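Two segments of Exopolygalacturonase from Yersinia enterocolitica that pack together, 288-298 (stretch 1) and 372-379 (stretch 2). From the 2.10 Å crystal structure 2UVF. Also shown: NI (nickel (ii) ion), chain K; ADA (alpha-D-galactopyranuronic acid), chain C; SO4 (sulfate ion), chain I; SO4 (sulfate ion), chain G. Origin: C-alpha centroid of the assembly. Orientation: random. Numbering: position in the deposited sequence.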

ATOM      1  N   ARG A 288      16.596  -5.855 -14.013  1.00 27.48           N
ATOM      2  CA  ARG A 288      16.431  -4.398 -14.018  1.00 28.13           C
ATOM      3  C   ARG A 288      17.208  -3.838 -12.838  1.00 28.40           C
ATOM      4  O   ARG A 288      17.519  -4.570 -11.903  1.00 28.88           O
ATOM      5  N   SER A 289      17.567  -2.564 -12.893  1.00 28.60           N
ATOM      6  CA  SER A 289      18.304  -1.949 -11.785  1.00 28.23           C
ATOM      7  C   SER A 289      17.342  -1.427 -10.701  1.00 26.80           C
ATOM      8  O   SER A 289      16.353  -0.755 -11.017  1.00 25.79           O
ATOM      9  N   LEU A 290      17.620  -1.772  -9.441  1.00 25.12           N
ATOM     10  CA  LEU A 290      16.936  -1.172  -8.281  1.00 24.34           C
ATOM     11  C   LEU A 290      17.879  -0.313  -7.455  1.00 24.25           C
ATOM     12  O   LEU A 290      18.978  -0.776  -7.123  1.00 23.84           O
ATOM     13  N   PRO A 291      17.442   0.922  -7.078  1.00 24.87           N
ATOM     14  CA  PRO A 291      18.219   1.729  -6.127  1.00 24.86           C
ATOM     15  C   PRO A 291      18.162   1.161  -4.723  1.00 25.47           C
ATOM     16  O   PRO A 291      17.126   0.610  -4.319  1.00 26.91           O
ATOM     17  N   GLN A 292      19.264   1.298  -3.988  1.00 24.80           N
ATOM     18  CA  GLN A 292      19.341   0.824  -2.617  1.00 24.84           C
ATOM     19  C   GLN A 292      19.713   2.002  -1.719  1.00 25.56           C
ATOM     20  O   GLN A 292      20.722   2.647  -1.948  1.00 25.89           O
ATOM     21  N   TYR A 293      18.886   2.275  -0.712  1.00 25.70           N
ATOM     22  CA  TYR A 293      19.086   3.397   0.188  1.00 26.06           C
ATOM     23  C   TYR A 293      19.575   2.880   1.531  1.00 26.55           C
ATOM     24  O   TYR A 293      19.194   1.777   1.968  1.00 26.79           O
ATOM     25  N   VAL A 294      20.473   3.645   2.158  1.00 27.09           N
ATOM     26  CA  VAL A 294      21.111   3.192   3.398  1.00 27.52           C
ATOM     27  C   VAL A 294      20.065   2.923   4.491  1.00 27.84           C
ATOM     28  O   VAL A 294      19.098   3.700   4.640  1.00 28.14           O
ATOM     29  N   ALA A 295      20.264   1.824   5.226  1.00 27.66           N
ATOM     30  CA  ALA A 295      19.454   1.493   6.408  1.00 28.19           C
ATOM     31  C   ALA A 295      20.018   2.088   7.694  1.00 28.52           C
ATOM     32  O   ALA A 295      21.061   1.659   8.210  1.00 27.86           O
ATOM     33  N   SER A 296      19.305   3.077   8.225  1.00 29.88           N
ATOM     34  CA  SER A 296      19.834   3.898   9.318  1.00 31.25           C
ATOM     35  C   SER A 296      19.047   3.741  10.616  1.00 32.07           C
ATOM     36  O   SER A 296      18.046   3.026  10.660  1.00 31.91           O
ATOM     37  N   LYS A 297      19.522   4.411  11.671  1.00 33.48           N
ATOM     38  CA  LYS A 297      18.773   4.559  12.932  1.00 34.17           C
ATOM     39  C   LYS A 297      18.945   5.970  13.528  1.00 34.69           C
ATOM     40  O   LYS A 297      19.614   6.821  12.928  1.00 34.69           O
ATOM     41  N   ASN A 298      18.339   6.255  14.679  1.00 35.70           N
ATOM     42  CA  ASN A 298      18.420   7.639  15.161  1.00 36.29           C
ATOM     43  C   ASN A 298      19.835   8.107  15.442  1.00 36.21           C
ATOM     44  O   ASN A 298      20.168   9.237  15.133  1.00 36.06           O
ATOM     45  N   HIS A 372       7.354   1.681  -6.232  1.00 23.34           N
ATOM     46  CA  HIS A 372       7.982   2.143  -4.987  1.00 22.86           C
ATOM     47  C   HIS A 372       9.358   1.527  -4.908  1.00 22.07           C
ATOM     48  O   HIS A 372       9.481   0.324  -4.875  1.00 21.51           O
ATOM     49  N   GLN A 373      10.386   2.363  -4.897  1.00 22.99           N
ATOM     50  CA  GLN A 373      11.752   1.907  -4.815  1.00 24.01           C
ATOM     51  C   GLN A 373      12.444   2.682  -3.680  1.00 24.49           C
ATOM     52  O   GLN A 373      13.139   3.690  -3.906  1.00 24.96           O
ATOM     53  N   THR A 374      12.240   2.203  -2.454  1.00 24.11           N
ATOM     54  CA  THR A 374      12.633   2.942  -1.259  1.00 23.39           C
ATOM     55  C   THR A 374      13.330   2.039  -0.251  1.00 23.62           C
ATOM     56  O   THR A 374      13.433   2.394   0.910  1.00 24.20           O
ATOM     57  N   TYR A 375      13.799   0.873  -0.695  1.00 23.08           N
ATOM     58  CA  TYR A 375      14.575  -0.019   0.147  1.00 23.24           C
ATOM     59  C   TYR A 375      15.943   0.611   0.255  1.00 23.88           C
ATOM     60  O   TYR A 375      16.492   1.004  -0.779  1.00 24.61           O
ATOM     61  N   ASP A 376      16.500   0.752   1.460  1.00 23.77           N
ATOM     62  CA  ASP A 376      15.873   0.365   2.732  1.00 24.84           C
ATOM     63  C   ASP A 376      15.741   1.606   3.642  1.00 24.50           C
ATOM     64  O   ASP A 376      16.279   1.635   4.743  1.00 25.71           O
ATOM     65  N   ALA A 377      15.038   2.622   3.152  1.00 24.09           N
ATOM     66  CA  ALA A 377      14.825   3.868   3.878  1.00 24.10           C
ATOM     67  C   ALA A 377      14.020   3.637   5.170  1.00 24.19           C
ATOM     68  O   ALA A 377      12.883   3.145   5.118  1.00 23.72           O
ATOM     69  N   ASN A 378      14.633   3.945   6.316  1.00 24.66           N
ATOM     70  CA  ASN A 378      14.001   3.720   7.636  1.00 25.34           C
ATOM     71  C   ASN A 378      12.635   4.396   7.731  1.00 24.98           C
ATOM     72  O   ASN A 378      12.516   5.610   7.519  1.00 24.76           O
ATOM     73  N   ASN A 379      11.623   3.578   8.027  1.00 24.69           N
ATOM     74  CA  ASN A 379      10.201   3.956   8.067  1.00 24.19           C
ATOM     75  C   ASN A 379       9.611   4.328   6.717  1.00 23.97           C
ATOM     76  O   ASN A 379       8.525   4.927   6.647  1.00 23.23           O
TER

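Arg-288 opens stretch 1 beyond reach of the other segment. Its side chain, m at chi1 and then extended, nevertheless meets a sulfate ion, probably from the crystallisation liquor: NH1 of Arg-288 donates to O2 of the sulfate (chain G) at 3.2 Å, and this oxygen lies at the edge of the guanidinium, near its plane, where the N-H groups point. Gln-373 reaches the same ion, its NE2 making a weak hydrogen bond of 2.5 Å to sulfate O3, so the anion joins Gln-373 to Arg-288, two residues that do not touch each other directly.

Ser-289 contributes little, its CB pointing sideways. Leu-290 (chi1 m, chi2 t) also starts out sideways, but its end comes nearer, and Leu-290 CD2 lies 3.8 Å from NE2 of Gln-373. Pro-291 points toward stretch 2; its CD is 3.6 Å from OE1 of Gln-373. Facing these residues, Gln-373 points inward with chi1 m and chi2 t, an extended form that carries its amide alongside the leucine and the proline ring. A long side chain with a polar tip suits this place, since its aliphatic part can be covered while the amide serves the sulfate and, through OE1, a partner elsewhere in the structure. Proline has no N-H to offer, but its carbonyl is used: water 1 donates to Pro-291 O at 3.0 Å and accepts a weak bond from Tyr-375 N at 3.3 Å.

Gln-292, m at both chi1 and chi2, bends its end toward the ring of Tyr-375, whose t rotamer sets it beside the glutamine. The backbone adds a CA-H...O contact, 3.4 Å from Gln-292 CA to Tyr-375 O.

Tyr-293 is the centre of the junction. Tyr-293 N donates to Tyr-375 O at 2.7 Å, and Tyr-293 O accepts from Asp-376 N at 2.9 Å, both nearly straight. These two bonds take up the O and the N-H of one peptide group, the cis peptide that precedes Asp-376. The buried ring, chi1 m, runs back along stretch 2: Tyr-293 CE2 lies 3.1 Å from Gln-373 O, which sits at the ring edge, and Tyr-293 CD2 is 3.9 Å from Thr-374 CA. A broad aromatic ring can cover this length of backbone while its own main chain makes the hydrogen bonds.

The CA-to-CB bond of Val-294 (chi1 p) points away from stretch 2, and it is the carbonyl that takes part in the contact. Water 2 donates to Val-294 O (2.5 Å) and accepts from Ser-296 N (2.8 Å) and Asn-378 N (3.1 Å), joining the loops.

At Ala-295 the small methyl CB fits 3.6 Å from OD1 of Asp-376. That aspartate, chi1 t, coordinates nickel through Asp-376 OD2 at 2.1 Å. Water 3, also a nickel ligand, donates to Asp-376 OD1 at 2.6 Å; a carboxylate can serve both.

Ser-296 (chi1 t) points sideways, its OG hydrogen-bonded elsewhere in the structure, which suits a small polar residue; Ser-296 O lies 3.4 Å from ND2 of Asn-378, at a poor angle for hydrogen bonding. Asn-378, chi1 t and pointing toward stretch 1, gives a weak bond from ND2 to O3 of the sulfate (chain I) at 3.5 Å, and ND2 also has a partner elsewhere in the structure. Lys-297 (chi1 p, then extended) points away and is exposed, as suits a charged chain, and Asn-298 makes no contact.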

ATOM      1  CB  ARG A 288      14.950  -4.028 -13.937  1.00 28.62           C
ATOM      2  CG  ARG A 288      14.125  -4.562 -15.121  1.00 28.39           C
ATOM      3  CD  ARG A 288      12.809  -3.879 -15.160  1.00 29.79           C
ATOM      4  NE  ARG A 288      11.937  -4.489 -16.137  1.00 32.36           N
ATOM      5  CZ  ARG A 288      10.638  -4.226 -16.235  1.00 33.53           C
ATOM      6  NH1 ARG A 288      10.081  -3.363 -15.395  1.00 34.74           N
ATOM      7  NH2 ARG A 288       9.901  -4.818 -17.170  1.00 31.65           N
ATOM      8  CB  SER A 289      19.169  -0.810 -12.311  1.00 29.04           C
ATOM      9  OG  SER A 289      18.442   0.409 -12.272  1.00 32.13           O
ATOM     10  CB  LEU A 290      16.404  -2.262  -7.356  1.00 24.18           C
ATOM     11  CG  LEU A 290      15.133  -2.968  -7.752  1.00 21.57           C
ATOM     12  CD1 LEU A 290      14.906  -4.069  -6.756  1.00 22.72           C
ATOM     13  CD2 LEU A 290      13.972  -1.981  -7.769  1.00 23.87           C
ATOM     14  CB  PRO A 291      17.519   3.101  -6.152  1.00 24.89           C
ATOM     15  CG  PRO A 291      16.101   2.787  -6.491  1.00 25.25           C
ATOM     16  CD  PRO A 291      16.225   1.639  -7.521  1.00 24.02           C
ATOM     17  CB  GLN A 292      20.393  -0.286  -2.505  1.00 24.89           C
ATOM     18  CG  GLN A 292      20.157  -1.455  -3.485  1.00 22.70           C
ATOM     19  CD  GLN A 292      19.135  -2.429  -2.957  1.00 22.62           C
ATOM     20  OE1 GLN A 292      17.936  -2.353  -3.280  1.00 23.20           O
ATOM     21  NE2 GLN A 292      19.588  -3.344  -2.133  1.00 19.82           N
ATOM     22  CB  TYR A 293      17.806   4.229   0.292  1.00 25.75           C
ATOM     23  CG  TYR A 293      17.396   4.805  -1.047  1.00 26.30           C
ATOM     24  CD1 TYR A 293      18.130   5.853  -1.624  1.00 25.56           C
ATOM     25  CD2 TYR A 293      16.315   4.270  -1.768  1.00 27.11           C
ATOM     26  CE1 TYR A 293      17.798   6.368  -2.862  1.00 25.66           C
ATOM     27  CE2 TYR A 293      15.953   4.791  -3.024  1.00 25.61           C
ATOM     28  CZ  TYR A 293      16.703   5.835  -3.564  1.00 26.64           C
ATOM     29  OH  TYR A 293      16.360   6.378  -4.784  1.00 24.36           O
ATOM     30  CB  VAL A 294      22.223   4.203   3.889  1.00 28.08           C
ATOM     31  CG1 VAL A 294      21.621   5.529   4.330  1.00 28.23           C
ATOM     32  CG2 VAL A 294      23.078   3.590   5.008  1.00 27.43           C
ATOM     33  CB  ALA A 295      19.242  -0.038   6.548  1.00 27.60           C
ATOM     34  CB  SER A 296      19.858   5.359   8.882  1.00 31.07           C
ATOM     35  OG  SER A 296      20.618   6.164   9.768  1.00 33.22           O
ATOM     36  CB  LYS A 297      19.125   3.443  13.928  1.00 34.27           C
ATOM     37  CG  LYS A 297      20.583   3.333  14.254  1.00 34.63           C
ATOM     38  CD  LYS A 297      20.897   2.042  14.940  1.00 35.79           C
ATOM     39  CE  LYS A 297      22.408   1.883  15.014  1.00 38.97           C
ATOM     40  NZ  LYS A 297      22.826   0.658  15.728  1.00 41.14           N
ATOM     41  CB  ASN A 298      17.390   8.028  16.261  1.00 36.78           C
ATOM     42  CG  ASN A 298      17.382   7.116  17.471  1.00 36.66           C
ATOM     43  OD1 ASN A 298      18.394   6.590  17.896  1.00 40.88           O
ATOM     44  ND2 ASN A 298      16.216   6.973  18.057  1.00 38.53           N
ATOM     45  CB  HIS A 372       7.147   1.737  -3.736  1.00 22.53           C
ATOM     46  CG  HIS A 372       5.678   1.931  -3.920  1.00 21.34           C
ATOM     47  ND1 HIS A 372       5.018   3.063  -3.491  1.00 23.69           N
ATOM     48  CD2 HIS A 372       4.755   1.178  -4.560  1.00 20.52           C
ATOM     49  CE1 HIS A 372       3.744   2.986  -3.844  1.00 23.47           C
ATOM     50  NE2 HIS A 372       3.557   1.851  -4.492  1.00 19.34           N
ATOM     51  CB  GLN A 373      12.461   2.116  -6.167  1.00 24.50           C
ATOM     52  CG  GLN A 373      11.797   1.462  -7.411  1.00 23.36           C
ATOM     53  CD  GLN A 373      12.518   1.854  -8.704  1.00 24.52           C
ATOM     54  OE1 GLN A 373      13.074   2.953  -8.807  1.00 26.18           O
ATOM     55  NE2 GLN A 373      12.529   0.962  -9.676  1.00 25.71           N
ATOM     56  CB  THR A 374      11.430   3.643  -0.575  1.00 23.60           C
ATOM     57  OG1 THR A 374      10.550   2.671   0.002  1.00 22.67           O
ATOM     58  CG2 THR A 374      10.629   4.478  -1.574  1.00 23.56           C
ATOM     59  CB  TYR A 375      14.693  -1.412  -0.491  1.00 21.89           C
ATOM     60  CG  TYR A 375      15.414  -2.407   0.388  1.00 21.42           C
ATOM     61  CD1 TYR A 375      14.732  -3.081   1.391  1.00 21.80           C
ATOM     62  CD2 TYR A 375      16.776  -2.665   0.230  1.00 18.10           C
ATOM     63  CE1 TYR A 375      15.373  -3.968   2.219  1.00 15.77           C
ATOM     64  CE2 TYR A 375      17.412  -3.580   1.037  1.00 17.91           C
ATOM     65  CZ  TYR A 375      16.693  -4.231   2.028  1.00 18.49           C
ATOM     66  OH  TYR A 375      17.308  -5.137   2.870  1.00 18.84           O
ATOM     67  CB  ASP A 376      16.733  -0.703   3.421  1.00 23.61           C
ATOM     68  CG  ASP A 376      15.999  -1.429   4.510  1.00 25.31           C
ATOM     69  OD1 ASP A 376      16.646  -2.203   5.252  1.00 24.99           O
ATOM     70  OD2 ASP A 376      14.769  -1.235   4.638  1.00 27.48           O
ATOM     71  CB  ALA A 377      14.156   4.883   2.978  1.00 22.71           C
ATOM     72  CB  ASN A 378      14.909   4.181   8.779  1.00 26.00           C
ATOM     73  CG  ASN A 378      14.569   3.516  10.129  1.00 27.34           C
ATOM     74  OD1 ASN A 378      14.001   2.421  10.196  1.00 27.38           O
ATOM     75  ND2 ASN A 378      14.930   4.183  11.210  1.00 29.47           N
ATOM     76  CB  ASN A 379       9.950   5.071   9.087  1.00 24.32           C
ATOM     77  CG  ASN A 379      10.561   4.759  10.424  1.00 25.32           C
ATOM     78  OD1 ASN A 379      11.415   5.502  10.891  1.00 24.75           O
ATOM     79  ND2 ASN A 379      10.177   3.615  11.024  1.00 21.62           N
TER
HETATM   80 NI    NI K1614      13.290  -2.167   5.829  1.00 34.33          NI
HETATM   81  C1  ADA C   1       6.605   0.888  10.993  1.00 47.05           C
HETATM   82  C2  ADA C   1       6.224   2.330  10.597  1.00 45.97           C
HETATM   83  C3  ADA C   1       6.378   3.196  11.868  1.00 47.22           C
HETATM   84  C4  ADA C   1       5.196   2.818  12.778  1.00 49.04           C
HETATM   85  C5  ADA C   1       5.394   1.337  13.151  1.00 49.86           C
HETATM   86  C6  ADA C   1       4.220   0.818  14.013  1.00 51.33           C
HETATM   87  O1  ADA C   1       7.932   0.781  11.586  1.00 47.38           O
HETATM   88  O2  ADA C   1       6.968   2.818   9.504  1.00 40.15           O
HETATM   89  O3  ADA C   1       6.482   4.615  11.594  1.00 46.12           O
HETATM   90  O4  ADA C   1       3.982   2.900  11.991  1.00 49.77           O
HETATM   91  O5  ADA C   1       5.581   0.471  11.948  1.00 49.61           O
HETATM   92  O6B ADA C   1       3.190   0.408  13.419  1.00 51.73           O
HETATM   93  O6A ADA C   1       4.359   0.829  15.263  1.00 52.09           O
HETATM   94  S   SO4 I1612      12.283   1.187  13.319  1.00104.95           S
HETATM   95  O1  SO4 I1612      12.569   0.587  12.016  1.00105.14           O
HETATM   96  O2  SO4 I1612      12.986   0.413  14.337  1.00105.07           O
HETATM   97  O3  SO4 I1612      12.766   2.566  13.356  1.00105.14           O
HETATM   98  O4  SO4 I1612      10.837   1.172  13.561  1.00104.34           O
HETATM   99  S   SO4 G1610      10.484  -1.801 -11.683  1.00 83.05           S
HETATM  100  O1  SO4 G1610       9.488  -1.102 -12.500  1.00 82.61           O
HETATM  101  O2  SO4 G1610      11.424  -2.478 -12.571  1.00 83.29           O
HETATM  102  O3  SO4 G1610      11.230  -0.901 -10.803  1.00 82.31           O
HETATM  103  O4  SO4 G1610       9.785  -2.761 -10.843  1.00 83.26           O
HETATM  104  O   HOH W   1      14.301  -0.092  -3.824  1.00 18.13           O
HETATM  105  O   HOH W   2      17.650   4.556   6.470  1.00 27.80           O
HETATM  106  O   HOH W   3      14.792  -3.717   6.277  1.00 27.23           O
HETATM  107  O   HOH W   4      12.629  -3.163   3.730  1.00 26.55           O
HETATM  108  O   HOH W   5      14.111  -0.977   7.873  1.00 38.66           O